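Local atomic coordinates of aeromonas extracellular serine protease (Aeromonas sobria, PDB entry 3WQB), a protein that cleaves peptide bonds after paired basic residues, at Lys-Lys and Lys-Arg sites, as a secreted, calcium-binding serine protease of the furin subfamily and a probable virulence factor. Residues A[395-399]-A[410-415]; A[400-406]-A[537-541]; A[492-496]-A[542-547]. The protein carries 1 engineered substitution. One frame throughout, in Å; residues are numbered along the deposited sequence.

Interaction 1 of 3, residues A[395-399]-A[410-415]; sequences GLEGW and PTYGFG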
ATOM      1  N   GLY A 395      -5.322 -17.339 -13.227  1.00 13.68           N
ATOM      2  CA  GLY A 395      -5.743 -16.676 -11.987  1.00 13.01           C
ATOM      3  C   GLY A 395      -4.823 -15.528 -11.602  1.00 12.60           C
ATOM      4  O   GLY A 395      -5.227 -14.608 -10.878  1.00 12.82           O
ATOM      5  N   LEU A 396      -3.573 -15.605 -12.064  1.00 12.30           N
ATOM      6  CA  LEU A 396      -2.585 -14.537 -11.884  1.00 12.31           C
ATOM      7  C   LEU A 396      -1.580 -14.627 -13.016  1.00 11.93           C
ATOM      8  O   LEU A 396      -1.081 -15.690 -13.316  1.00 13.05           O
ATOM      9  CB  LEU A 396      -1.864 -14.646 -10.538  1.00 12.53           C
ATOM     10  CG  LEU A 396      -0.975 -13.449 -10.163  1.00 14.10           C
ATOM     11  CD1 LEU A 396      -1.819 -12.287  -9.689  1.00 15.81           C
ATOM     12  CD2 LEU A 396       0.056 -13.833  -9.104  1.00 15.36           C
ATOM     13  N   GLU A 397      -1.285 -13.495 -13.644  1.00 11.23           N
ATOM     14  CA  GLU A 397      -0.357 -13.473 -14.765  1.00 10.97           C
ATOM     15  C   GLU A 397       1.094 -13.564 -14.319  1.00 10.74           C
ATOM     16  O   GLU A 397       1.430 -13.290 -13.157  1.00 11.51           O
ATOM     17  CB  GLU A 397      -0.527 -12.183 -15.584  1.00 11.29           C
ATOM     18  CG  GLU A 397      -1.965 -11.891 -15.995  1.00 12.13           C
ATOM     19  CD  GLU A 397      -2.696 -10.935 -15.056  1.00 11.98           C
ATOM     20  OE1 GLU A 397      -2.543 -11.026 -13.813  1.00 11.84           O
ATOM     21  OE2 GLU A 397      -3.447 -10.087 -15.580  1.00 12.18           O
ATOM     22  N   GLY A 398       1.945 -13.960 -15.262  1.00 11.11           N
ATOM     23  CA  GLY A 398       3.375 -13.718 -15.162  1.00 10.96           C
ATOM     24  C   GLY A 398       3.646 -12.390 -15.852  1.00 10.74           C
ATOM     25  O   GLY A 398       2.775 -11.517 -15.895  1.00 12.56           O
ATOM     26  N   TRP A 399       4.841 -12.223 -16.414  1.00 10.43           N
ATOM     27  CA  TRP A 399       5.150 -11.026 -17.199  1.00 10.55           C
ATOM     28  C   TRP A 399       4.414 -11.021 -18.525  1.00 10.85           C
ATOM     29  O   TRP A 399       4.425 -12.017 -19.256  1.00 11.60           O
ATOM     30  CB  TRP A 399       6.643 -10.948 -17.489  1.00 10.50           C
ATOM     31  CG  TRP A 399       7.464 -10.490 -16.334  1.00  9.98           C
ATOM     32  CD1 TRP A 399       8.249 -11.263 -15.531  1.00 11.09           C
ATOM     33  CD2 TRP A 399       7.574  -9.148 -15.845  1.00  9.68           C
ATOM     34  NE1 TRP A 399       8.855 -10.484 -14.577  1.00 11.13           N
ATOM     35  CE2 TRP A 399       8.461  -9.181 -14.747  1.00 10.03           C
ATOM     36  CE3 TRP A 399       7.029  -7.915 -16.241  1.00 10.65           C
ATOM     37  CZ2 TRP A 399       8.809  -8.036 -14.032  1.00 10.84           C
ATOM     38  CZ3 TRP A 399       7.379  -6.775 -15.532  1.00 10.92           C
ATOM     39  CH2 TRP A 399       8.265  -6.845 -14.434  1.00 10.34           C
ATOM     40  N   PRO A 410       1.646  -8.427 -12.226  1.00  8.83           N
ATOM     41  CA  PRO A 410       1.055  -8.065 -10.938  1.00  8.99           C
ATOM     42  C   PRO A 410       2.018  -8.300  -9.769  1.00  9.15           C
ATOM     43  O   PRO A 410       1.857  -7.693  -8.714  1.00  9.42           O
ATOM     44  CB  PRO A 410      -0.170  -8.987 -10.836  1.00  9.05           C
ATOM     45  CG  PRO A 410       0.157 -10.131 -11.737  1.00  9.64           C
ATOM     46  CD  PRO A 410       0.904  -9.531 -12.871  1.00  9.29           C
ATOM     47  N   THR A 411       3.016  -9.167  -9.949  1.00  9.46           N
ATOM     48  CA  THR A 411       3.988  -9.402  -8.885  1.00 10.12           C
ATOM     49  C   THR A 411       4.978  -8.240  -8.733  1.00  9.94           C
ATOM     50  O   THR A 411       5.240  -7.791  -7.610  1.00 10.28           O
ATOM     51  CB  THR A 411       4.726 -10.739  -9.095  1.00  9.32           C
ATOM     52  OG1 THR A 411       3.772 -11.801  -9.038  1.00 10.93           O
ATOM     53  CG2 THR A 411       5.780 -10.949  -8.023  1.00 10.43           C
ATOM     54  N   TYR A 412       5.529  -7.773  -9.849  1.00  9.61           N
ATOM     55  CA  TYR A 412       6.623  -6.805  -9.824  1.00  9.38           C
ATOM     56  C   TYR A 412       6.242  -5.426 -10.363  1.00  9.21           C
ATOM     57  O   TYR A 412       7.090  -4.538 -10.435  1.00 10.16           O
ATOM     58  CB  TYR A 412       7.829  -7.369 -10.602  1.00  9.78           C
ATOM     59  CG  TYR A 412       8.284  -8.710 -10.090  1.00  9.84           C
ATOM     60  CD1 TYR A 412       8.963  -8.812  -8.879  1.00  9.88           C
ATOM     61  CD2 TYR A 412       8.019  -9.872 -10.800  1.00 11.16           C
ATOM     62  CE1 TYR A 412       9.367 -10.033  -8.392  1.00 11.34           C
ATOM     63  CE2 TYR A 412       8.419 -11.104 -10.322  1.00 11.45           C
ATOM     64  CZ  TYR A 412       9.097 -11.174  -9.111  1.00 10.19           C
ATOM     65  OH  TYR A 412       9.510 -12.387  -8.612  1.00 11.14           O
ATOM     66  N   GLY A 413       4.977  -5.250 -10.749  1.00  9.13           N
ATOM     67  CA  GLY A 413       4.579  -4.032 -11.446  1.00  8.92           C
ATOM     68  C   GLY A 413       5.374  -3.913 -12.742  1.00  8.83           C
ATOM     69  O   GLY A 413       5.507  -4.880 -13.506  1.00  9.92           O
ATOM     70  N   PHE A 414       5.909  -2.720 -12.987  1.00  9.32           N
ATOM     71  CA  PHE A 414       6.771  -2.491 -14.141  1.00  9.59           C
ATOM     72  C   PHE A 414       8.175  -3.066 -13.951  1.00  9.76           C
ATOM     73  O   PHE A 414       8.955  -3.135 -14.904  1.00 10.66           O
ATOM     74  CB  PHE A 414       6.803  -0.999 -14.497  1.00 10.27           C
ATOM     75  CG  PHE A 414       5.473  -0.490 -14.956  1.00 10.25           C
ATOM     76  CD1 PHE A 414       4.685   0.308 -14.125  1.00 11.06           C
ATOM     77  CD2 PHE A 414       4.967  -0.875 -16.196  1.00 10.65           C
ATOM     78  CE1 PHE A 414       3.428   0.740 -14.544  1.00 11.47           C
ATOM     79  CE2 PHE A 414       3.714  -0.457 -16.616  1.00 12.08           C
ATOM     80  CZ  PHE A 414       2.945   0.350 -15.793  1.00 11.99           C
ATOM     81  N   GLY A 415       8.475  -3.506 -12.731  1.00  9.79           N
ATOM     82  CA  GLY A 415       9.746  -4.150 -12.439  1.00  9.69           C
ATOM     83  C   GLY A 415      10.449  -3.601 -11.220  1.00  9.50           C
ATOM     84  O   GLY A 415       9.918  -2.755 -10.487  1.00  9.53           O
TER
HETATM   85  O   HOH W   1       3.211 -11.716 -11.685  1.00 11.65           O
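Pro410 opens the 410-415 side of a buried contact in this furin-like protease, its CA-to-CB bond directed toward 395-399. Its CG meets Leu396 CD1 at 3.6 Å and Glu397 OE1 at 3.5 Å; the other carboxylate oxygen of Glu397, OE2, accepts a hydrogen bond from the backbone N of Ile502. No direct hydrogen bond links the segments. Instead, water 1 lies 2.7 Å from Thr411 OG1 and donates to Glu397 O over 2.8 Å. Tyr412 packs its CB 3.6 Å from Trp399 CZ2; the ring planes lie within 10° of parallel, but the rings are slid apart, centroids of the Tyr412 ring and the Trp399 five-membered ring 5.8 Å apart, so they barely overlap. A type II' turn runs from Tyr412 to Gly415, closed by Gly415 N to Tyr412 O at 2.9 Å. Along it, Trp399 CZ3 reaches Gly413 O at 3.3 Å, and the indole edge meets Phe414 O and Gly415 CA, 3.8 and 3.7 Å from Trp399 CH2. The contact joins the end of strand 390-396, where Gly395 and Leu396 form a classic bulge opposite Val379, to the loop between strand 407-408 and helix 419-426; Phe414 and Gly415 pair with strand 277-282.

Interaction 2 of 3, residues A[400-406]-A[537-541]; sequences ERNAAGM and KFYGE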
ATOM      1  N   GLU A 400       3.807  -9.879 -18.831  1.00 10.73           N
ATOM      2  CA  GLU A 400       3.140  -9.650 -20.117  1.00 11.21           C
ATOM      3  C   GLU A 400       3.460  -8.255 -20.638  1.00 11.62           C
ATOM      4  O   GLU A 400       3.705  -7.320 -19.862  1.00 13.06           O
ATOM      5  CB  GLU A 400       1.624  -9.841 -19.994  1.00 11.13           C
ATOM      6  CG  GLU A 400       1.256 -11.263 -19.561  1.00 12.78           C
ATOM      7  CD  GLU A 400      -0.228 -11.492 -19.381  1.00 15.03           C
ATOM      8  OE1 GLU A 400      -1.006 -10.556 -19.626  1.00 16.50           O
ATOM      9  OE2 GLU A 400      -0.621 -12.618 -19.005  1.00 16.02           O
ATOM     10  N   ARG A 401       3.488  -8.118 -21.957  1.00 12.05           N
ATOM     11  CA  ARG A 401       3.787  -6.834 -22.583  1.00 12.06           C
ATOM     12  C   ARG A 401       2.500  -6.251 -23.161  1.00 12.40           C
ATOM     13  O   ARG A 401       1.795  -6.921 -23.924  1.00 13.24           O
ATOM     14  CB  ARG A 401       4.847  -7.011 -23.678  1.00 13.07           C
ATOM     15  CG  ARG A 401       5.524  -5.714 -24.115  1.00 14.18           C
ATOM     16  CD  ARG A 401       6.589  -5.984 -25.170  1.00 20.28           C
ATOM     17  NE  ARG A 401       7.697  -5.038 -25.049  1.00 25.45           N
ATOM     18  CZ  ARG A 401       8.179  -4.284 -26.033  1.00 28.93           C
ATOM     19  NH1 ARG A 401       7.664  -4.342 -27.255  1.00 30.80           N
ATOM     20  NH2 ARG A 401       9.192  -3.463 -25.787  1.00 30.86           N
ATOM     21  N   ASN A 402       2.184  -5.006 -22.801  1.00 11.38           N
ATOM     22  CA  ASN A 402       0.951  -4.383 -23.292  1.00 11.79           C
ATOM     23  C   ASN A 402       1.098  -3.848 -24.723  1.00 12.26           C
ATOM     24  O   ASN A 402       2.163  -3.976 -25.329  1.00 12.24           O
ATOM     25  CB  ASN A 402       0.385  -3.343 -22.304  1.00 11.38           C
ATOM     26  CG  ASN A 402       1.150  -2.020 -22.289  1.00 10.62           C
ATOM     27  OD1 ASN A 402       1.922  -1.691 -23.202  1.00 11.66           O
ATOM     28  ND2 ASN A 402       0.912  -1.237 -21.242  1.00 10.10           N
ATOM     29  N   ALA A 403       0.037  -3.255 -25.262  1.00 12.87           N
ATOM     30  CA  ALA A 403       0.047  -2.873 -26.680  1.00 13.71           C
ATOM     31  C   ALA A 403       0.939  -1.673 -26.975  1.00 14.27           C
ATOM     32  O   ALA A 403       1.256  -1.404 -28.144  1.00 16.16           O
ATOM     33  CB  ALA A 403      -1.362  -2.620 -27.181  1.00 13.88           C
ATOM     34  N   ALA A 404       1.359  -0.975 -25.923  1.00 14.49           N
ATOM     35  CA  ALA A 404       2.257   0.164 -26.048  1.00 14.11           C
ATOM     36  C   ALA A 404       3.703  -0.257 -25.780  1.00 13.98           C
ATOM     37  O   ALA A 404       4.595   0.581 -25.740  1.00 15.33           O
ATOM     38  CB  ALA A 404       1.840   1.273 -25.091  1.00 14.38           C
ATOM     39  N   GLY A 405       3.926  -1.553 -25.578  1.00 13.19           N
ATOM     40  CA  GLY A 405       5.283  -2.070 -25.431  1.00 12.94           C
ATOM     41  C   GLY A 405       5.801  -2.130 -24.003  1.00 12.44           C
ATOM     42  O   GLY A 405       6.966  -2.461 -23.778  1.00 14.06           O
ATOM     43  N   MET A 406       4.939  -1.808 -23.043  1.00 12.11           N
ATOM     44  CA  MET A 406       5.318  -1.813 -21.629  1.00 12.55           C
ATOM     45  C   MET A 406       5.152  -3.205 -21.025  1.00 12.00           C
ATOM     46  O   MET A 406       4.070  -3.799 -21.092  1.00 11.92           O
ATOM     47  CB  MET A 406       4.459  -0.821 -20.834  1.00 13.16           C
ATOM     48  CG  MET A 406       4.643   0.641 -21.195  1.00 15.13           C
ATOM     49  SD  MET A 406       6.236   1.345 -20.732  1.00 18.42           S
ATOM     50  CE  MET A 406       6.163   1.293 -18.939  1.00 18.34           C
ATOM     51  N   LYS A 537      -1.688  -2.059 -15.853  1.00  9.34           N
ATOM     52  CA  LYS A 537      -1.305  -2.864 -17.015  1.00  9.68           C
ATOM     53  C   LYS A 537      -1.384  -2.145 -18.356  1.00  9.75           C
ATOM     54  O   LYS A 537      -0.678  -2.518 -19.301  1.00  9.63           O
ATOM     55  CB  LYS A 537      -2.152  -4.139 -17.039  1.00  9.87           C
ATOM     56  CG  LYS A 537      -2.006  -5.011 -18.272  1.00  9.97           C
ATOM     57  CD  LYS A 537      -0.610  -5.627 -18.380  1.00 10.12           C
ATOM     58  CE  LYS A 537      -0.495  -6.523 -19.606  1.00 11.50           C
ATOM     59  NZ  LYS A 537      -1.348  -7.739 -19.514  1.00 13.67           N
ATOM     60  N   PHE A 538      -2.239  -1.130 -18.435  1.00  9.88           N
ATOM     61  CA  PHE A 538      -2.571  -0.500 -19.712  1.00 10.28           C
ATOM     62  C   PHE A 538      -1.769   0.769 -19.994  1.00 10.31           C
ATOM     63  O   PHE A 538      -2.054   1.503 -20.934  1.00 10.62           O
ATOM     64  CB  PHE A 538      -4.077  -0.232 -19.778  1.00 10.38           C
ATOM     65  CG  PHE A 538      -4.903  -1.428 -19.431  1.00  9.99           C
ATOM     66  CD1 PHE A 538      -5.047  -2.472 -20.330  1.00 10.98           C
ATOM     67  CD2 PHE A 538      -5.539  -1.518 -18.192  1.00 10.28           C
ATOM     68  CE1 PHE A 538      -5.808  -3.592 -20.006  1.00 11.03           C
ATOM     69  CE2 PHE A 538      -6.305  -2.639 -17.857  1.00 11.60           C
ATOM     70  CZ  PHE A 538      -6.440  -3.670 -18.772  1.00 11.44           C
ATOM     71  N   TYR A 539      -0.746   1.013 -19.180  1.00  9.66           N
ATOM     72  CA  TYR A 539       0.058   2.221 -19.283  1.00 10.39           C
ATOM     73  C   TYR A 539       0.579   2.437 -20.697  1.00 10.79           C
ATOM     74  O   TYR A 539       1.302   1.598 -21.245  1.00 11.47           O
ATOM     75  CB  TYR A 539       1.226   2.127 -18.301  1.00 10.59           C
ATOM     76  CG  TYR A 539       1.960   3.425 -18.075  1.00 10.48           C
ATOM     77  CD1 TYR A 539       1.624   4.251 -17.007  1.00 11.74           C
ATOM     78  CD2 TYR A 539       2.989   3.835 -18.934  1.00 12.36           C
ATOM     79  CE1 TYR A 539       2.296   5.448 -16.792  1.00 12.10           C
ATOM     80  CE2 TYR A 539       3.669   5.038 -18.723  1.00 12.24           C
ATOM     81  CZ  TYR A 539       3.320   5.831 -17.647  1.00 11.51           C
ATOM     82  OH  TYR A 539       3.977   7.018 -17.424  1.00 13.86           O
ATOM     83  N   GLY A 540       0.225   3.587 -21.271  1.00 11.17           N
ATOM     84  CA  GLY A 540       0.705   3.961 -22.592  1.00 11.46           C
ATOM     85  C   GLY A 540      -0.245   3.646 -23.736  1.00 11.96           C
ATOM     86  O   GLY A 540      -0.068   4.153 -24.837  1.00 12.88           O
ATOM     87  N   GLU A 541      -1.225   2.779 -23.494  1.00 11.48           N
ATOM     88  CA  GLU A 541      -2.200   2.403 -24.528  1.00 11.80           C
ATOM     89  C   GLU A 541      -3.189   3.533 -24.823  1.00 12.08           C
ATOM     90  O   GLU A 541      -3.383   4.428 -24.004  1.00 12.01           O
ATOM     91  CB  GLU A 541      -2.987   1.157 -24.095  1.00 11.63           C
ATOM     92  CG  GLU A 541      -2.157  -0.114 -24.059  1.00 12.66           C
ATOM     93  CD  GLU A 541      -2.972  -1.383 -23.926  1.00 12.41           C
ATOM     94  OE1 GLU A 541      -4.224  -1.330 -23.896  1.00 12.46           O
ATOM     95  OE2 GLU A 541      -2.343  -2.455 -23.841  1.00 13.07           O
TER
HETATM   96  O   HOH W   2      -0.722  -8.421 -22.421  1.00 23.81           O
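Glu400, on the short strand 400-401, starts the contact with a salt bridge: its OE1 accepts from Lys537 NZ at 2.8 Å, while OE2 pairs with Lys394. Lys537 NZ also donates to the carbonyl of Arg500, and water 2 accepts from NZ at 3.1 Å and donates to Arg401 O at 3.3 Å. Asn402 is the central polar residue. Its ND2 donates to Lys537 O (2.8 Å, 165°) and Tyr539 O (2.9 Å, 151°), so one amide reads two carbonyls of 537-541. Its OD1 turns back on its own segment, accepting Ala404 N at 2.9 Å, which defines an Asx turn, and Met406 N at 3.0 Å. The type I turn from Asn402 to Gly405 is further closed by Gly405 N to Asn402 O at 3.0 Å. Ala403 N then donates to Glu541 OE2 (2.9 Å, 170°), an oxygen also hydrogen-bonded to Thr499. Ala404 CB lies 3.4 Å from Gly540 C, within the type II turn from Phe538 to Glu541; a CB modelled on Gly540 would approach Ala404 CB to 3.0 Å. Met406 CG lies 3.5 Å from the carbonyl Tyr539 O, and its CE makes an apolar contact with Tyr539 CD2 at 4.1 Å. The contact probably lies at the junction of the subtilisin domain and the P-domain: Met406 packs on helix 358-368, whereas 537-541 belongs to the P-domain. Because backbone N-H and C=O groups are matched by side-chain partners, the junction here is largely polar and directional, with the Met406-Tyr539 packing as its apolar part.

Interaction 3 of 3, residues A[492-496]-A[542-547]; sequences ELVSP and SAQGTW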
ATOM      1  N   GLU A 492     -11.589  -9.591 -14.257  1.00 11.13           N
ATOM      2  CA  GLU A 492     -10.599  -9.221 -15.265  1.00 11.70           C
ATOM      3  C   GLU A 492     -11.127  -8.092 -16.142  1.00 10.89           C
ATOM      4  O   GLU A 492     -12.327  -7.981 -16.367  1.00 12.09           O
ATOM      5  CB  GLU A 492     -10.277 -10.456 -16.108  1.00 12.50           C
ATOM      6  CG  GLU A 492      -8.995 -10.417 -16.932  1.00 14.58           C
ATOM      7  CD  GLU A 492      -8.518 -11.809 -17.379  1.00 16.17           C
ATOM      8  OE1 GLU A 492      -7.512 -11.869 -18.124  1.00 18.81           O
ATOM      9  OE2 GLU A 492      -9.118 -12.844 -16.987  1.00 17.28           O
ATOM     10  N   LEU A 493     -10.216  -7.263 -16.634  1.00 10.69           N
ATOM     11  CA  LEU A 493     -10.557  -6.136 -17.496  1.00 10.66           C
ATOM     12  C   LEU A 493      -9.791  -6.235 -18.809  1.00 10.53           C
ATOM     13  O   LEU A 493      -8.600  -6.576 -18.814  1.00 10.57           O
ATOM     14  CB  LEU A 493     -10.234  -4.819 -16.799  1.00 10.85           C
ATOM     15  CG  LEU A 493     -10.661  -3.516 -17.485  1.00 10.54           C
ATOM     16  CD1 LEU A 493     -12.178  -3.410 -17.569  1.00 12.07           C
ATOM     17  CD2 LEU A 493     -10.078  -2.303 -16.772  1.00 12.61           C
ATOM     18  N   VAL A 494     -10.478  -5.947 -19.918  1.00 10.68           N
ATOM     19  CA  VAL A 494      -9.893  -6.029 -21.257  1.00 11.32           C
ATOM     20  C   VAL A 494      -9.967  -4.656 -21.934  1.00 11.10           C
ATOM     21  O   VAL A 494     -11.026  -4.022 -21.959  1.00 12.36           O
ATOM     22  CB  VAL A 494     -10.621  -7.091 -22.134  1.00 11.45           C
ATOM     23  CG1 VAL A 494      -9.874  -7.327 -23.444  1.00 12.18           C
ATOM     24  CG2 VAL A 494     -10.808  -8.429 -21.392  1.00 13.05           C
ATOM     25  N   SER A 495      -8.842  -4.188 -22.466  1.00 11.24           N
ATOM     26  CA  SER A 495      -8.781  -2.882 -23.127  1.00 11.44           C
ATOM     27  C   SER A 495      -9.172  -2.982 -24.606  1.00 11.58           C
ATOM     28  O   SER A 495      -9.263  -4.085 -25.149  1.00 12.27           O
ATOM     29  CB  SER A 495      -7.366  -2.304 -22.999  1.00 11.71           C
ATOM     30  OG  SER A 495      -6.459  -2.975 -23.861  1.00 11.81           O
ATOM     31  N   PRO A 496      -9.375  -1.833 -25.269  1.00 12.09           N
ATOM     32  CA  PRO A 496      -9.670  -1.843 -26.708  1.00 12.04           C
ATOM     33  C   PRO A 496      -8.623  -2.594 -27.542  1.00 12.49           C
ATOM     34  O   PRO A 496      -8.968  -3.188 -28.567  1.00 13.92           O
ATOM     35  CB  PRO A 496      -9.706  -0.348 -27.071  1.00 12.30           C
ATOM     36  CG  PRO A 496     -10.142   0.315 -25.805  1.00 12.14           C
ATOM     37  CD  PRO A 496      -9.495  -0.482 -24.691  1.00 11.70           C
ATOM     38  N   SER A 542      -3.828   3.470 -25.991  1.00 13.10           N
ATOM     39  CA  SER A 542      -4.930   4.360 -26.313  1.00 13.95           C
ATOM     40  C   SER A 542      -6.191   3.896 -25.588  1.00 13.29           C
ATOM     41  O   SER A 542      -6.506   2.700 -25.571  1.00 13.92           O
ATOM     42  CB  SER A 542      -5.173   4.396 -27.818  1.00 14.67           C
ATOM     43  OG  SER A 542      -6.366   5.112 -28.110  1.00 17.65           O
ATOM     44  N   ALA A 543      -6.910   4.839 -24.993  1.00 13.31           N
ATOM     45  CA  ALA A 543      -8.138   4.543 -24.259  1.00 13.44           C
ATOM     46  C   ALA A 543      -9.359   4.336 -25.152  1.00 13.55           C
ATOM     47  O   ALA A 543     -10.354   3.771 -24.714  1.00 13.54           O
ATOM     48  CB  ALA A 543      -8.428   5.651 -23.253  1.00 13.21           C
ATOM     49  N   GLN A 544      -9.283   4.795 -26.400  1.00 13.99           N
ATOM     50  CA  GLN A 544     -10.464   4.869 -27.258  1.00 14.52           C
ATOM     51  C   GLN A 544     -10.924   3.500 -27.719  1.00 14.21           C
ATOM     52  O   GLN A 544     -10.149   2.728 -28.277  1.00 14.83           O
ATOM     53  CB  GLN A 544     -10.177   5.770 -28.451  1.00 15.20           C
ATOM     54  CG  GLN A 544     -11.387   6.109 -29.296  1.00 17.76           C
ATOM     55  CD  GLN A 544     -11.023   7.064 -30.409  1.00 20.84           C
ATOM     56  OE1 GLN A 544     -10.308   6.699 -31.340  1.00 23.80           O
ATOM     57  NE2 GLN A 544     -11.487   8.301 -30.302  1.00 22.91           N
ATOM     58  N   GLY A 545     -12.205   3.220 -27.501  1.00 13.49           N
ATOM     59  CA  GLY A 545     -12.779   1.945 -27.881  1.00 12.97           C
ATOM     60  C   GLY A 545     -13.444   1.259 -26.714  1.00 12.11           C
ATOM     61  O   GLY A 545     -13.719   1.876 -25.677  1.00 12.55           O
ATOM     62  N   THR A 546     -13.697  -0.032 -26.885  1.00 12.09           N
ATOM     63  CA  THR A 546     -14.456  -0.782 -25.906  1.00 12.45           C
ATOM     64  C   THR A 546     -13.582  -1.429 -24.839  1.00 11.79           C
ATOM     65  O   THR A 546     -12.537  -2.021 -25.144  1.00 13.06           O
ATOM     66  CB  THR A 546     -15.341  -1.856 -26.566  1.00 12.52           C
ATOM     67  OG1 THR A 546     -14.567  -2.628 -27.493  1.00 14.39           O
ATOM     68  CG2 THR A 546     -16.515  -1.225 -27.324  1.00 13.73           C
ATOM     69  N   TRP A 547     -14.024  -1.280 -23.597  1.00 11.51           N
ATOM     70  CA  TRP A 547     -13.424  -1.916 -22.428  1.00 11.45           C
ATOM     71  C   TRP A 547     -14.409  -2.927 -21.856  1.00 11.52           C
ATOM     72  O   TRP A 547     -15.599  -2.635 -21.719  1.00 11.90           O
ATOM     73  CB  TRP A 547     -13.124  -0.860 -21.374  1.00 11.62           C
ATOM     74  CG  TRP A 547     -12.036   0.101 -21.741  1.00 11.15           C
ATOM     75  CD1 TRP A 547     -12.129   1.176 -22.577  1.00 12.02           C
ATOM     76  CD2 TRP A 547     -10.701   0.097 -21.232  1.00 10.87           C
ATOM     77  NE1 TRP A 547     -10.917   1.829 -22.645  1.00 11.55           N
ATOM     78  CE2 TRP A 547     -10.025   1.188 -21.820  1.00 11.60           C
ATOM     79  CE3 TRP A 547     -10.007  -0.736 -20.336  1.00 11.13           C
ATOM     80  CZ2 TRP A 547      -8.678   1.464 -21.550  1.00 11.96           C
ATOM     81  CZ3 TRP A 547      -8.672  -0.465 -20.071  1.00 11.00           C
ATOM     82  CH2 TRP A 547      -8.025   0.634 -20.671  1.00 12.54           C
TER
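Trp547 lays one face of its indole against Ser495 and Pro496. Ser495 CB stands 3.9 Å from the centroid of the Trp547 six-membered ring, 20° off the ring normal, and Pro496 CD stands 3.4 Å from the centroid of its five-membered ring, 16° off; both offsets are small enough to identify CH-pi contacts over the face. The site belongs to the beta-sandwich P-domain, where neighbouring strands 489-494 and 545-553 run antiparallel; the axes of their short portions 492-494 and 545-547 make an angle of 173°. No hydrogen bond crosses between the segments themselves, although the strands pair just beyond, through Val494 with Arg548 and Glu492 with Glu550. At the end of that ladder Pro496 N, which has no hydrogen to give, lies 3.2 Å from Thr546 O. CA-H...O contacts occur instead: Trp547 CA to Val494 O at 3.2 Å, and Pro496 CA to Thr546 O at 3.3 Å. Pro496 continues along the approach to strand 545-553, its CB 3.3 Å from Gln544 O and its CG 3.6 Å from Gly545 C. A CB modelled on Gly545 would come within 2.8 Å of Pro496 CB, a clash. Farther inward, Leu493 CD2 touches Trp547 CE3 at 3.9 Å, and Leu493 and Trp547 both pack on Val475 of strand 471-482, across the sandwich. The indole is also tied within its own segment: Trp547 NE1 donates to Ala543 O at 2.9 Å with an angle of 162°.

In the fold
Interaction 1 is wholly buried and lies nearest the chain centre, interaction 2 is largely buried, and interaction 3, the farthest out, mixes buried and exposed residues. Interactions 1 and 3 rely chiefly on packing with no direct hydrogen bond between their segments, whereas interaction 2, at the probable domain junction, carries a salt bridge and three further direct hydrogen bonds. Strands 390-396 and 400-401 succeed one another, linking the first two; Phe414 CZ also meets Tyr539 CB at 3.5 Å. Segments 537-541 and 542-547 are continuous, and a probable 2.8 Å hydrogen bond from Ser495 OG to Glu541 OE1 joins interactions 2 and 3. Interactions 1 and 3 do not touch.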